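Local atomic coordinates of vaginolysin (PDB entry 5IMY), a protein that probably binds cholesterol and lyses host cells as a secreted cholesterol-dependent cytolysin, and is captured here in complex with its receptor CD59. Residues L25-W30 and S228-F233; S77-V81 and V212-Q216; L29-Y34 and S353-D357; K36-L40 and E359-Q364. One frame throughout, in Å; residues are numbered along the deposited sequence.

How the contacts relate
Contacts 1, 3 and 4 illustrate how an N-terminal stretch, residues 25-40, can be laid piece by piece along distant parts of its own chain; contact 2 is a separate bridge within the core sheet. Contacts 1 and 3 share L29 and W30; their centres are about 9 Å apart, and P229 CB lies 3.6 Å from V355 O. Contact 4 follows about 12 Å from contact 3, centre to centre, where F354 N and E359 O, 2.9 Å apart, probably form a hydrogen bond. Contact 2 has its centre about 17 Å from that of contact 4, and S77 CB reaches A361 O at 3.2 Å. Contacts 1 and 2, about 31 Å apart between centres, do not touch.

Contact 1: residues L25-W30 and S228-F233; sequences LNNYLW and SPADFF
Helix-to-loop packing fixes the N-terminal helix of this cytolysin, residues 22-30, against the loop that leaves the long strand 208-223 of the core antiparallel sheet. A disulfide between C18 and C236 ties the chain just before the helix to a later point of the same loop, so the contact is also held covalently from nearby. The helix is regular, with L29 N bonded to L25 O at 3.1 Å and W30 N to N26 O at 3.0 Å. The loop passes through helical angles at P229 (-63/-35), an extended A230 (-60/147) and positive phi at D231 and F232. The backbones come closest at N26 and A230, whose CA atoms are 4.9 Å apart. L25 (chi1 t, chi2 p) and L29 (m, t) point toward the loop: L25 CD2 meets A230 CB at 3.7 Å and F233 CD2 at 3.8 Å, while L29 CD1 lies 4.0 Å from both P229 CB and F233 CE2. L25, L29 and F233 also rest on L242 of helix 240-243, which completes this apolar layer. On the other flank, W30 NE1 comes within 3.2 Å of P229 CG. The polar link is one asparagine side chain answering the loop twice: A230 N donates to N26 OD1 over a very short 2.5 Å, with that oxygen less surely placed, and N26 ND2 donates to S228 OG at 2.8 Å.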
loop_
_atom_site.group_PDB
_atom_site.type_symbol
_atom_site.label_atom_id
_atom_site.label_comp_id
_atom_site.label_asym_id
_atom_site.label_seq_id
_atom_site.Cartn_x
_atom_site.Cartn_y
_atom_site.Cartn_z
ATOM N N LEU A 25 -47.987 -29.938 -25.267
ATOM C CA LEU A 25 -46.535 -29.830 -25.175
ATOM C C LEU A 25 -46.109 -28.378 -25.010
ATOM O O LEU A 25 -45.147 -28.082 -24.293
ATOM C CB LEU A 25 -45.885 -30.441 -26.415
ATOM C CG LEU A 25 -44.355 -30.432 -26.452
ATOM C CD1 LEU A 25 -43.786 -31.567 -25.627
ATOM C CD2 LEU A 25 -43.863 -30.507 -27.881
ATOM N N ASN A 26 -46.820 -27.457 -25.664
ATOM C CA ASN A 26 -46.486 -26.041 -25.555
ATOM C C ASN A 26 -46.694 -25.529 -24.136
ATOM O O ASN A 26 -45.920 -24.698 -23.648
ATOM C CB ASN A 26 -47.322 -25.228 -26.542
ATOM C CG ASN A 26 -46.599 -24.969 -27.848
ATOM O OD1 ASN A 26 -45.370 -24.986 -27.907
ATOM N ND2 ASN A 26 -47.361 -24.716 -28.907
ATOM N N ASN A 27 -47.739 -26.007 -23.456
ATOM C CA ASN A 27 -47.993 -25.555 -22.091
ATOM C C ASN A 27 -46.959 -26.115 -21.125
ATOM O O ASN A 27 -46.566 -25.438 -20.168
ATOM C CB ASN A 27 -49.404 -25.955 -21.657
ATOM C CG ASN A 27 -50.474 -25.075 -22.271
ATOM O OD1 ASN A 27 -50.216 -23.933 -22.650
ATOM N ND2 ASN A 27 -51.689 -25.602 -22.366
ATOM N N TYR A 28 -46.504 -27.348 -21.356
ATOM C CA TYR A 28 -45.509 -27.939 -20.467
ATOM C C TYR A 28 -44.177 -27.205 -20.563
ATOM O O TYR A 28 -43.539 -26.932 -19.539
ATOM C CB TYR A 28 -45.330 -29.421 -20.791
ATOM C CG TYR A 28 -44.234 -30.087 -19.994
ATOM C CD1 TYR A 28 -44.386 -30.327 -18.635
ATOM C CD2 TYR A 28 -43.047 -30.478 -20.599
ATOM C CE1 TYR A 28 -43.386 -30.933 -17.900
ATOM C CE2 TYR A 28 -42.041 -31.087 -19.873
ATOM C CZ TYR A 28 -42.217 -31.312 -18.522
ATOM O OH TYR A 28 -41.221 -31.919 -17.792
ATOM N N LEU A 29 -43.741 -26.872 -21.779
ATOM C CA LEU A 29 -42.467 -26.179 -21.940
ATOM C C LEU A 29 -42.556 -24.727 -21.490
ATOM O O LEU A 29 -41.568 -24.173 -20.997
ATOM C CB LEU A 29 -42.008 -26.256 -23.397
ATOM C CG LEU A 29 -41.867 -27.661 -23.989
ATOM C CD1 LEU A 29 -41.341 -27.583 -25.414
ATOM C CD2 LEU A 29 -40.967 -28.541 -23.133
ATOM N N TRP A 30 -43.722 -24.097 -21.650
ATOM C CA TRP A 30 -43.884 -22.713 -21.214
ATOM C C TRP A 30 -43.977 -22.605 -19.699
ATOM O O TRP A 30 -43.514 -21.614 -19.122
ATOM C CB TRP A 30 -45.133 -22.104 -21.851
ATOM C CG TRP A 30 -44.952 -21.614 -23.257
ATOM C CD1 TRP A 30 -43.811 -21.111 -23.814
ATOM C CD2 TRP A 30 -45.948 -21.582 -24.285
ATOM N NE1 TRP A 30 -44.038 -20.762 -25.122
ATOM C CE2 TRP A 30 -45.341 -21.045 -25.438
ATOM C CE3 TRP A 30 -47.295 -21.954 -24.342
ATOM C CZ2 TRP A 30 -46.034 -20.872 -26.634
ATOM C CZ3 TRP A 30 -47.981 -21.780 -25.530
ATOM C CH2 TRP A 30 -47.350 -21.245 -26.660
ATOM N N SER A 228 -43.083 -21.582 -32.247
ATOM C CA SER A 228 -43.646 -22.183 -31.050
ATOM C C SER A 228 -42.665 -23.195 -30.470
ATOM O O SER A 228 -42.031 -23.943 -31.230
ATOM C CB SER A 228 -44.985 -22.865 -31.362
ATOM O OG SER A 228 -45.216 -23.968 -30.503
ATOM N N PRO A 229 -42.510 -23.246 -29.141
ATOM C CA PRO A 229 -41.579 -24.233 -28.566
ATOM C C PRO A 229 -41.987 -25.667 -28.837
ATOM O O PRO A 229 -41.115 -26.530 -28.999
ATOM C CB PRO A 229 -41.597 -23.906 -27.066
ATOM C CG PRO A 229 -42.861 -23.177 -26.845
ATOM C CD PRO A 229 -43.116 -22.402 -28.098
ATOM N N ALA A 230 -43.285 -25.962 -28.860
ATOM C CA ALA A 230 -43.721 -27.218 -29.448
ATOM C C ALA A 230 -43.296 -27.236 -30.907
ATOM O O ALA A 230 -43.238 -26.199 -31.571
ATOM C CB ALA A 230 -45.233 -27.397 -29.330
ATOM N N ASP A 231 -42.985 -28.426 -31.407
ATOM C CA ASP A 231 -42.160 -28.531 -32.602
ATOM C C ASP A 231 -40.762 -28.043 -32.230
ATOM O O ASP A 231 -40.579 -27.390 -31.203
ATOM C CB ASP A 231 -42.743 -27.742 -33.775
ATOM C CG ASP A 231 -41.961 -26.479 -34.086
ATOM O OD1 ASP A 231 -40.814 -26.593 -34.570
ATOM O OD2 ASP A 231 -42.495 -25.373 -33.859
ATOM N N PHE A 232 -39.793 -28.296 -33.102
ATOM C CA PHE A 232 -38.494 -28.829 -32.704
ATOM C C PHE A 232 -38.684 -30.335 -32.733
ATOM O O PHE A 232 -37.842 -31.072 -33.251
ATOM C CB PHE A 232 -38.011 -28.409 -31.307
ATOM C CG PHE A 232 -37.177 -27.154 -31.276
ATOM C CD1 PHE A 232 -35.961 -27.091 -31.933
ATOM C CD2 PHE A 232 -37.586 -26.058 -30.529
ATOM C CE1 PHE A 232 -35.183 -25.944 -31.880
ATOM C CE2 PHE A 232 -36.813 -24.913 -30.472
ATOM C CZ PHE A 232 -35.612 -24.856 -31.145
ATOM N N PHE A 233 -39.818 -30.771 -32.191
ATOM C CA PHE A 233 -40.190 -32.166 -32.064
ATOM C C PHE A 233 -41.256 -32.544 -33.089
ATOM O O PHE A 233 -41.818 -31.702 -33.791
ATOM C CB PHE A 233 -40.719 -32.437 -30.653
ATOM C CG PHE A 233 -39.924 -31.789 -29.560
ATOM C CD1 PHE A 233 -38.827 -32.429 -29.019
ATOM C CD2 PHE A 233 -40.291 -30.549 -29.057
ATOM C CE1 PHE A 233 -38.098 -31.847 -28.007
ATOM C CE2 PHE A 233 -39.564 -29.959 -28.043
ATOM C CZ PHE A 233 -38.467 -30.610 -27.515
#

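Contact 2: residues S77-V81 and V212-Q216; sequences SNLSV and VNFKQ
K215 NZ donates a hydrogen bond to N78 OD1 at 3.0 Å and a weak one to S80 OG at 3.4 Å, and these two bonds carry the contact. To reach them, the lysine leaves its strand with chi1 m (-87°) and then runs straight, chi2 to chi4 all t. N78 (chi1 t) turns its CB toward the lysine; S80, chi1 m, presents its hydroxyl from a sideways CB. Residues 78-81 and 212-216 are extended, yet their backbones do not pair: the nearest CA atoms, of S80 and K215, stand 9.5 Å apart. Strand alternation puts N213 and K215 on the facing side of 212-216 and F214 away from it. Only 134 Å² is buried, so this is a side-chain bridge and not strand pairing. It spans part of the core antiparallel sheet characteristic of these toxins. There, L79 and, just past strand 79-80, V81 make backbone hydrogen bonds to strand 347-354, whose A349 touches both N78 and K215, while 212-216 is flanked by strands 166-173 and 263-271.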
loop_
_atom_site.group_PDB
_atom_site.type_symbol
_atom_site.label_atom_id
_atom_site.label_comp_id
_atom_site.label_asym_id
_atom_site.label_seq_id
_atom_site.Cartn_x
_atom_site.Cartn_y
_atom_site.Cartn_z
ATOM N N SER A 77 -22.074 -16.532 -22.428
ATOM C CA SER A 77 -22.972 -17.348 -23.237
ATOM C C SER A 77 -22.272 -17.897 -24.471
ATOM O O SER A 77 -22.923 -18.530 -25.312
ATOM C CB SER A 77 -24.198 -16.533 -23.659
ATOM O OG SER A 77 -23.858 -15.594 -24.664
ATOM N N ASN A 78 -20.969 -17.674 -24.598
ATOM C CA ASN A 78 -20.199 -18.036 -25.785
ATOM C C ASN A 78 -19.285 -19.198 -25.402
ATOM O O ASN A 78 -18.145 -19.000 -24.981
ATOM C CB ASN A 78 -19.413 -16.828 -26.291
ATOM C CG ASN A 78 -18.816 -17.050 -27.662
ATOM O OD1 ASN A 78 -17.632 -17.356 -27.794
ATOM N ND2 ASN A 78 -19.635 -16.894 -28.696
ATOM N N LEU A 79 -19.797 -20.417 -25.552
ATOM C CA LEU A 79 -19.085 -21.613 -25.125
ATOM C C LEU A 79 -18.154 -22.107 -26.223
ATOM O O LEU A 79 -18.461 -22.017 -27.414
ATOM C CB LEU A 79 -20.066 -22.724 -24.748
ATOM C CG LEU A 79 -20.891 -22.494 -23.481
ATOM C CD1 LEU A 79 -22.085 -21.590 -23.757
ATOM C CD2 LEU A 79 -21.346 -23.826 -22.895
ATOM N N SER A 80 -17.012 -22.644 -25.805
ATOM C CA SER A 80 -16.000 -23.104 -26.743
ATOM C C SER A 80 -16.378 -24.455 -27.338
ATOM O O SER A 80 -16.978 -25.306 -26.677
ATOM C CB SER A 80 -14.638 -23.217 -26.057
ATOM O OG SER A 80 -14.147 -21.944 -25.680
ATOM N N VAL A 81 -16.020 -24.640 -28.606
ATOM C CA VAL A 81 -16.153 -25.920 -29.292
ATOM C C VAL A 81 -14.810 -26.631 -29.222
ATOM O O VAL A 81 -13.762 -26.023 -29.475
ATOM C CB VAL A 81 -16.606 -25.726 -30.750
ATOM C CG1 VAL A 81 -16.609 -27.054 -31.499
ATOM C CG2 VAL A 81 -17.988 -25.092 -30.792
ATOM N N VAL A 212 -4.504 -15.922 -22.780
ATOM C CA VAL A 212 -5.433 -15.191 -23.636
ATOM C C VAL A 212 -6.022 -16.152 -24.657
ATOM O O VAL A 212 -5.285 -16.857 -25.353
ATOM C CB VAL A 212 -4.742 -14.008 -24.343
ATOM C CG1 VAL A 212 -5.740 -13.229 -25.188
ATOM C CG2 VAL A 212 -4.078 -13.096 -23.322
ATOM N N ASN A 213 -7.349 -16.178 -24.742
ATOM C CA ASN A 213 -8.067 -16.958 -25.742
ATOM C C ASN A 213 -8.445 -16.029 -26.889
ATOM O O ASN A 213 -9.168 -15.051 -26.682
ATOM C CB ASN A 213 -9.312 -17.603 -25.131
ATOM C CG ASN A 213 -10.031 -18.527 -26.097
ATOM O OD1 ASN A 213 -9.423 -19.098 -27.002
ATOM N ND2 ASN A 213 -11.337 -18.676 -25.907
ATOM N N PHE A 214 -7.947 -16.323 -28.087
ATOM C CA PHE A 214 -8.265 -15.545 -29.277
ATOM C C PHE A 214 -9.276 -16.304 -30.123
ATOM O O PHE A 214 -9.065 -17.479 -30.445
ATOM C CB PHE A 214 -7.013 -15.254 -30.106
ATOM C CG PHE A 214 -6.114 -14.220 -29.506
ATOM C CD1 PHE A 214 -6.385 -12.871 -29.665
ATOM C CD2 PHE A 214 -4.992 -14.591 -28.787
ATOM C CE1 PHE A 214 -5.558 -11.915 -29.114
ATOM C CE2 PHE A 214 -4.161 -13.640 -28.235
ATOM C CZ PHE A 214 -4.443 -12.299 -28.398
ATOM N N LYS A 215 -10.368 -15.632 -30.478
ATOM C CA LYS A 215 -11.400 -16.196 -31.340
ATOM C C LYS A 215 -11.576 -15.290 -32.547
ATOM O O LYS A 215 -11.944 -14.119 -32.403
ATOM C CB LYS A 215 -12.723 -16.353 -30.590
ATOM C CG LYS A 215 -12.846 -17.669 -29.846
ATOM C CD LYS A 215 -14.061 -17.692 -28.939
ATOM C CE LYS A 215 -14.198 -19.038 -28.254
ATOM N NZ LYS A 215 -15.172 -19.005 -27.130
ATOM N N GLN A 216 -11.311 -15.833 -33.733
ATOM C CA GLN A 216 -11.516 -15.132 -34.995
ATOM C C GLN A 216 -12.707 -15.779 -35.692
ATOM O O GLN A 216 -12.620 -16.925 -36.149
ATOM C CB GLN A 216 -10.262 -15.191 -35.861
ATOM C CG GLN A 216 -8.989 -14.828 -35.111
ATOM C CD GLN A 216 -7.807 -14.606 -36.031
ATOM O OE1 GLN A 216 -7.025 -15.522 -36.292
ATOM N NE2 GLN A 216 -7.669 -13.382 -36.529
#

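Contact 3: residues L29-Y34 and S353-D357; sequences LWDLQY and SFVKD
The segment 29-34 finishes a helix and opens out: L29 and W30 are helical, D31 is the first residue to leave helical angles, and L32 to Y34 are extended. Opposite it, strand residues 353-354 give way to helical angles at V355 (-66/-35) and K356 (-58/-49), which turn the chain. The two backbones approach most closely at W30 and K356, with CA atoms 5.1 Å apart. K356 is the principal residue, with 130 Å² of it covered as its side chain folds against the helix end; its CG lies 3.2 Å from L29 O, and its NZ donates to L32 O at 2.6 Å, so the aliphatic part of the lysine packs on L29 O and its amine binds the carbonyl of L32, two residues past the helix. K356 O in turn approaches the edge of the W30 ring, 3.4 Å from CD1. Y34, chi1 p, swings its ring inward until its CE1 sits over one face of the F354 ring, 3.6 Å from F354 CE1; the two rings are oblique, planes at 42° and centroids 5.2 Å apart. One water joins the halves, 2.8 Å from Y34 OH and accepting from K356 N at 3.1 Å. L29 CD1 adds apolar contact with V355 CG1 at 4.0 Å. The arrangement is a helix terminus and the chain leaving it packed on the end of a strand and the turn that follows: strand 347-354 pairs with strand 253-261, on which L32, F354 and V355 also rest.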
loop_
_atom_site.group_PDB
_atom_site.type_symbol
_atom_site.label_atom_id
_atom_site.label_comp_id
_atom_site.label_asym_id
_atom_site.label_seq_id
_atom_site.Cartn_x
_atom_site.Cartn_y
_atom_site.Cartn_z
ATOM N N LEU A 29 -43.741 -26.872 -21.779
ATOM C CA LEU A 29 -42.467 -26.179 -21.940
ATOM C C LEU A 29 -42.556 -24.727 -21.490
ATOM O O LEU A 29 -41.568 -24.173 -20.997
ATOM C CB LEU A 29 -42.008 -26.256 -23.397
ATOM C CG LEU A 29 -41.867 -27.661 -23.989
ATOM C CD1 LEU A 29 -41.341 -27.583 -25.414
ATOM C CD2 LEU A 29 -40.967 -28.541 -23.133
ATOM N N TRP A 30 -43.722 -24.097 -21.650
ATOM C CA TRP A 30 -43.884 -22.713 -21.214
ATOM C C TRP A 30 -43.977 -22.605 -19.699
ATOM O O TRP A 30 -43.514 -21.614 -19.122
ATOM C CB TRP A 30 -45.133 -22.104 -21.851
ATOM C CG TRP A 30 -44.952 -21.614 -23.257
ATOM C CD1 TRP A 30 -43.811 -21.111 -23.814
ATOM C CD2 TRP A 30 -45.948 -21.582 -24.285
ATOM N NE1 TRP A 30 -44.038 -20.762 -25.122
ATOM C CE2 TRP A 30 -45.341 -21.045 -25.438
ATOM C CE3 TRP A 30 -47.295 -21.954 -24.342
ATOM C CZ2 TRP A 30 -46.034 -20.872 -26.634
ATOM C CZ3 TRP A 30 -47.981 -21.780 -25.530
ATOM C CH2 TRP A 30 -47.350 -21.245 -26.660
ATOM N N ASP A 31 -44.567 -23.598 -19.040
ATOM C CA ASP A 31 -44.826 -23.540 -17.609
ATOM C C ASP A 31 -43.695 -24.127 -16.773
ATOM O O ASP A 31 -43.864 -24.294 -15.560
ATOM C CB ASP A 31 -46.138 -24.258 -17.285
ATOM C CG ASP A 31 -47.330 -23.637 -17.985
ATOM O OD1 ASP A 31 -47.186 -22.523 -18.535
ATOM O OD2 ASP A 31 -48.413 -24.260 -17.982
ATOM N N LEU A 32 -42.557 -24.448 -17.383
ATOM C CA LEU A 32 -41.388 -24.833 -16.605
ATOM C C LEU A 32 -40.953 -23.670 -15.722
ATOM O O LEU A 32 -40.901 -22.519 -16.163
ATOM C CB LEU A 32 -40.240 -25.247 -17.527
ATOM C CG LEU A 32 -40.439 -26.507 -18.371
ATOM C CD1 LEU A 32 -39.386 -26.564 -19.464
ATOM C CD2 LEU A 32 -40.384 -27.761 -17.512
ATOM N N GLN A 33 -40.648 -23.974 -14.463
ATOM C CA GLN A 33 -40.273 -22.968 -13.475
ATOM C C GLN A 33 -38.855 -23.247 -12.997
ATOM O O GLN A 33 -38.628 -24.186 -12.226
ATOM C CB GLN A 33 -41.244 -22.972 -12.299
ATOM C CG GLN A 33 -42.423 -22.034 -12.459
ATOM C CD GLN A 33 -43.447 -22.210 -11.358
ATOM O OE1 GLN A 33 -43.959 -23.309 -11.140
ATOM N NE2 GLN A 33 -43.746 -21.128 -10.650
ATOM N N TYR A 34 -37.905 -22.426 -13.438
ATOM C CA TYR A 34 -36.533 -22.518 -12.968
ATOM C C TYR A 34 -35.943 -21.121 -12.866
ATOM O O TYR A 34 -36.451 -20.159 -13.446
ATOM C CB TYR A 34 -35.671 -23.390 -13.894
ATOM C CG TYR A 34 -35.775 -23.023 -15.354
ATOM C CD1 TYR A 34 -34.860 -22.155 -15.941
ATOM C CD2 TYR A 34 -36.786 -23.545 -16.148
ATOM C CE1 TYR A 34 -34.953 -21.819 -17.278
ATOM C CE2 TYR A 34 -36.887 -23.217 -17.485
ATOM C CZ TYR A 34 -35.967 -22.353 -18.047
ATOM O OH TYR A 34 -36.065 -22.023 -19.381
ATOM N N SER A 353 -29.781 -21.280 -26.223
ATOM C CA SER A 353 -30.925 -20.485 -25.813
ATOM C C SER A 353 -31.978 -21.407 -25.217
ATOM O O SER A 353 -32.110 -22.566 -25.622
ATOM C CB SER A 353 -31.517 -19.703 -26.993
ATOM O OG SER A 353 -30.562 -18.815 -27.545
ATOM N N PHE A 354 -32.723 -20.888 -24.245
ATOM C CA PHE A 354 -33.758 -21.681 -23.596
ATOM C C PHE A 354 -34.930 -21.907 -24.541
ATOM O O PHE A 354 -35.362 -20.998 -25.252
ATOM C CB PHE A 354 -34.245 -20.988 -22.324
ATOM C CG PHE A 354 -33.266 -21.045 -21.186
ATOM C CD1 PHE A 354 -33.020 -22.238 -20.525
ATOM C CD2 PHE A 354 -32.602 -19.903 -20.765
ATOM C CE1 PHE A 354 -32.125 -22.295 -19.475
ATOM C CE2 PHE A 354 -31.706 -19.953 -19.715
ATOM C CZ PHE A 354 -31.466 -21.150 -19.068
ATOM N N VAL A 355 -35.449 -23.136 -24.541
ATOM C CA VAL A 355 -36.598 -23.460 -25.381
ATOM C C VAL A 355 -37.828 -22.688 -24.923
ATOM O O VAL A 355 -38.657 -22.272 -25.742
ATOM C CB VAL A 355 -36.850 -24.980 -25.366
ATOM C CG1 VAL A 355 -38.135 -25.329 -26.117
ATOM C CG2 VAL A 355 -35.662 -25.718 -25.967
ATOM N N LYS A 356 -37.964 -22.478 -23.612
ATOM C CA LYS A 356 -39.182 -21.880 -23.072
ATOM C C LYS A 356 -39.450 -20.512 -23.689
ATOM O O LYS A 356 -40.568 -20.228 -24.133
ATOM C CB LYS A 356 -39.078 -21.772 -21.549
ATOM C CG LYS A 356 -40.340 -21.224 -20.883
ATOM C CD LYS A 356 -40.026 -20.206 -19.791
ATOM C CE LYS A 356 -39.817 -20.857 -18.431
ATOM N NZ LYS A 356 -40.663 -20.200 -17.394
ATOM N N ASP A 357 -38.436 -19.642 -23.718
ATOM C CA ASP A 357 -38.624 -18.261 -24.151
ATOM C C ASP A 357 -37.583 -17.803 -25.167
ATOM O O ASP A 357 -37.529 -16.608 -25.480
ATOM C CB ASP A 357 -38.605 -17.322 -22.939
ATOM C CG ASP A 357 -37.367 -17.498 -22.084
ATOM O OD1 ASP A 357 -36.388 -18.102 -22.573
ATOM O OD2 ASP A 357 -37.372 -17.033 -20.925
HETATM O O HOH W 1 -36.499 -23.987 -21.370
#

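Contact 4: residues K36-L40 and E359-Q364; sequences KTNIL and EVATLQ
A parallel strand pair is set up here: the turn 36-40 delivers the chain into strand 41-43, which runs beside the start of the long strand 363-389 in the mixed sheet of this cytolysin. Residues 36-39 have helical angles without regular helical bonding, and L40 N is bonded to T37 O at 3.1 Å. The segment 359-364 is extended throughout. CA atoms lie 7.4 Å apart at K36 and A361 but 5.2 Å at L40 and L363, so the two segments draw together toward the sheet. Apolar packing centres on L40 (chi1 m, chi2 t), which buries 101 Å²: its CD1 lies 3.9 Å from A361 CB and 4.0 Å from L363 CD1, with L101 and M102 of helix 99-102 also against it. At the surface, K36 CE passes 3.5 Å from E359 OE1, and T37 CG2 lies 4.0 Å from Q364 OE1. T37 and Q364 also pack on K421 and E417, respectively, of a second copy of the toxin. Where the two segments are still apart, a water fills the gap, donating to K36 O at 2.7 Å and accepting from T362 N at 3.2 Å. Direct backbone pairing begins at Q364, also bonded through its backbone to R42: its N donates weakly to L40 O at 3.4 Å, an oxygen that L363 CA approaches to 3.6 Å in a CA-H...O contact.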
loop_
_atom_site.group_PDB
_atom_site.type_symbol
_atom_site.label_atom_id
_atom_site.label_comp_id
_atom_site.label_asym_id
_atom_site.label_seq_id
_atom_site.Cartn_x
_atom_site.Cartn_y
_atom_site.Cartn_z
ATOM N N LYS A 36 -33.155 -19.121 -14.103
ATOM C CA LYS A 36 -32.250 -19.324 -15.229
ATOM C C LYS A 36 -30.802 -18.987 -14.897
ATOM O O LYS A 36 -29.924 -19.263 -15.723
ATOM C CB LYS A 36 -32.642 -18.498 -16.462
ATOM C CG LYS A 36 -33.973 -17.747 -16.419
ATOM C CD LYS A 36 -34.172 -16.915 -17.688
ATOM C CE LYS A 36 -32.978 -16.002 -17.954
ATOM N NZ LYS A 36 -32.433 -15.368 -16.717
ATOM N N THR A 37 -30.517 -18.391 -13.737
ATOM C CA THR A 37 -29.127 -18.128 -13.370
ATOM C C THR A 37 -28.516 -19.315 -12.631
ATOM O O THR A 37 -27.566 -19.934 -13.118
ATOM C CB THR A 37 -29.015 -16.861 -12.516
ATOM O OG1 THR A 37 -29.668 -15.770 -13.175
ATOM C CG2 THR A 37 -27.544 -16.514 -12.306
ATOM N N ASN A 38 -29.046 -19.642 -11.451
ATOM C CA ASN A 38 -28.463 -20.719 -10.659
ATOM C C ASN A 38 -28.587 -22.077 -11.333
ATOM O O ASN A 38 -27.922 -23.025 -10.900
ATOM C CB ASN A 38 -29.107 -20.770 -9.273
ATOM C CG ASN A 38 -28.523 -19.741 -8.323
ATOM O OD1 ASN A 38 -27.541 -20.009 -7.629
ATOM N ND2 ASN A 38 -29.120 -18.555 -8.291
ATOM N N ILE A 39 -29.411 -22.199 -12.377
ATOM C CA ILE A 39 -29.558 -23.488 -13.041
ATOM C C ILE A 39 -28.284 -23.856 -13.790
ATOM O O ILE A 39 -27.980 -25.042 -13.964
ATOM C CB ILE A 39 -30.783 -23.470 -13.978
ATOM C CG1 ILE A 39 -31.157 -24.892 -14.406
ATOM C CG2 ILE A 39 -30.519 -22.615 -15.216
ATOM C CD1 ILE A 39 -31.704 -25.749 -13.280
ATOM N N LEU A 40 -27.522 -22.860 -14.246
ATOM C CA LEU A 40 -26.301 -23.084 -15.010
ATOM C C LEU A 40 -25.087 -22.461 -14.326
ATOM O O LEU A 40 -24.101 -22.124 -14.986
ATOM C CB LEU A 40 -26.451 -22.538 -16.430
ATOM C CG LEU A 40 -27.303 -23.367 -17.396
ATOM C CD1 LEU A 40 -27.565 -22.586 -18.674
ATOM C CD2 LEU A 40 -26.629 -24.694 -17.710
ATOM N N GLU A 359 -34.626 -17.189 -24.886
ATOM C CA GLU A 359 -33.639 -16.281 -24.320
ATOM C C GLU A 359 -32.270 -16.943 -24.278
ATOM O O GLU A 359 -32.137 -18.106 -23.887
ATOM C CB GLU A 359 -34.049 -15.848 -22.912
ATOM C CG GLU A 359 -34.801 -14.527 -22.861
ATOM C CD GLU A 359 -35.458 -14.281 -21.516
ATOM O OE1 GLU A 359 -35.045 -14.919 -20.524
ATOM O OE2 GLU A 359 -36.390 -13.452 -21.452
ATOM N N VAL A 360 -31.248 -16.191 -24.691
ATOM C CA VAL A 360 -29.883 -16.689 -24.607
ATOM C C VAL A 360 -29.569 -17.051 -23.163
ATOM O O VAL A 360 -29.884 -16.301 -22.230
ATOM C CB VAL A 360 -28.898 -15.641 -25.151
ATOM C CG1 VAL A 360 -27.459 -16.128 -25.014
ATOM C CG2 VAL A 360 -29.217 -15.315 -26.606
ATOM N N ALA A 361 -28.944 -18.210 -22.975
ATOM C CA ALA A 361 -28.594 -18.702 -21.650
ATOM C C ALA A 361 -27.132 -18.400 -21.353
ATOM O O ALA A 361 -26.273 -18.501 -22.235
ATOM C CB ALA A 361 -28.847 -20.206 -21.545
ATOM N N THR A 362 -26.855 -18.028 -20.106
ATOM C CA THR A 362 -25.510 -17.695 -19.667
ATOM C C THR A 362 -25.061 -18.671 -18.589
ATOM O O THR A 362 -25.869 -19.150 -17.787
ATOM C CB THR A 362 -25.434 -16.262 -19.122
ATOM O OG1 THR A 362 -26.325 -16.120 -18.010
ATOM C CG2 THR A 362 -25.807 -15.255 -20.201
ATOM N N LEU A 363 -23.762 -18.959 -18.576
ATOM C CA LEU A 363 -23.154 -19.842 -17.589
ATOM C C LEU A 363 -22.325 -19.007 -16.625
ATOM O O LEU A 363 -21.418 -18.281 -17.050
ATOM C CB LEU A 363 -22.284 -20.905 -18.259
ATOM C CG LEU A 363 -23.033 -22.132 -18.787
ATOM C CD1 LEU A 363 -23.873 -21.778 -20.005
ATOM C CD2 LEU A 363 -22.062 -23.259 -19.105
ATOM N N GLN A 364 -22.636 -19.112 -15.338
ATOM C CA GLN A 364 -21.907 -18.409 -14.292
ATOM C C GLN A 364 -20.901 -19.369 -13.670
ATOM O O GLN A 364 -21.273 -20.454 -13.210
ATOM C CB GLN A 364 -22.862 -17.863 -13.231
ATOM C CG GLN A 364 -22.174 -17.345 -11.974
ATOM C CD GLN A 364 -23.137 -16.664 -11.021
ATOM O OE1 GLN A 364 -23.750 -15.651 -11.358
ATOM N NE2 GLN A 364 -23.279 -17.222 -9.824
HETATM O O HOH W 2 -29.206 -17.905 -17.975
#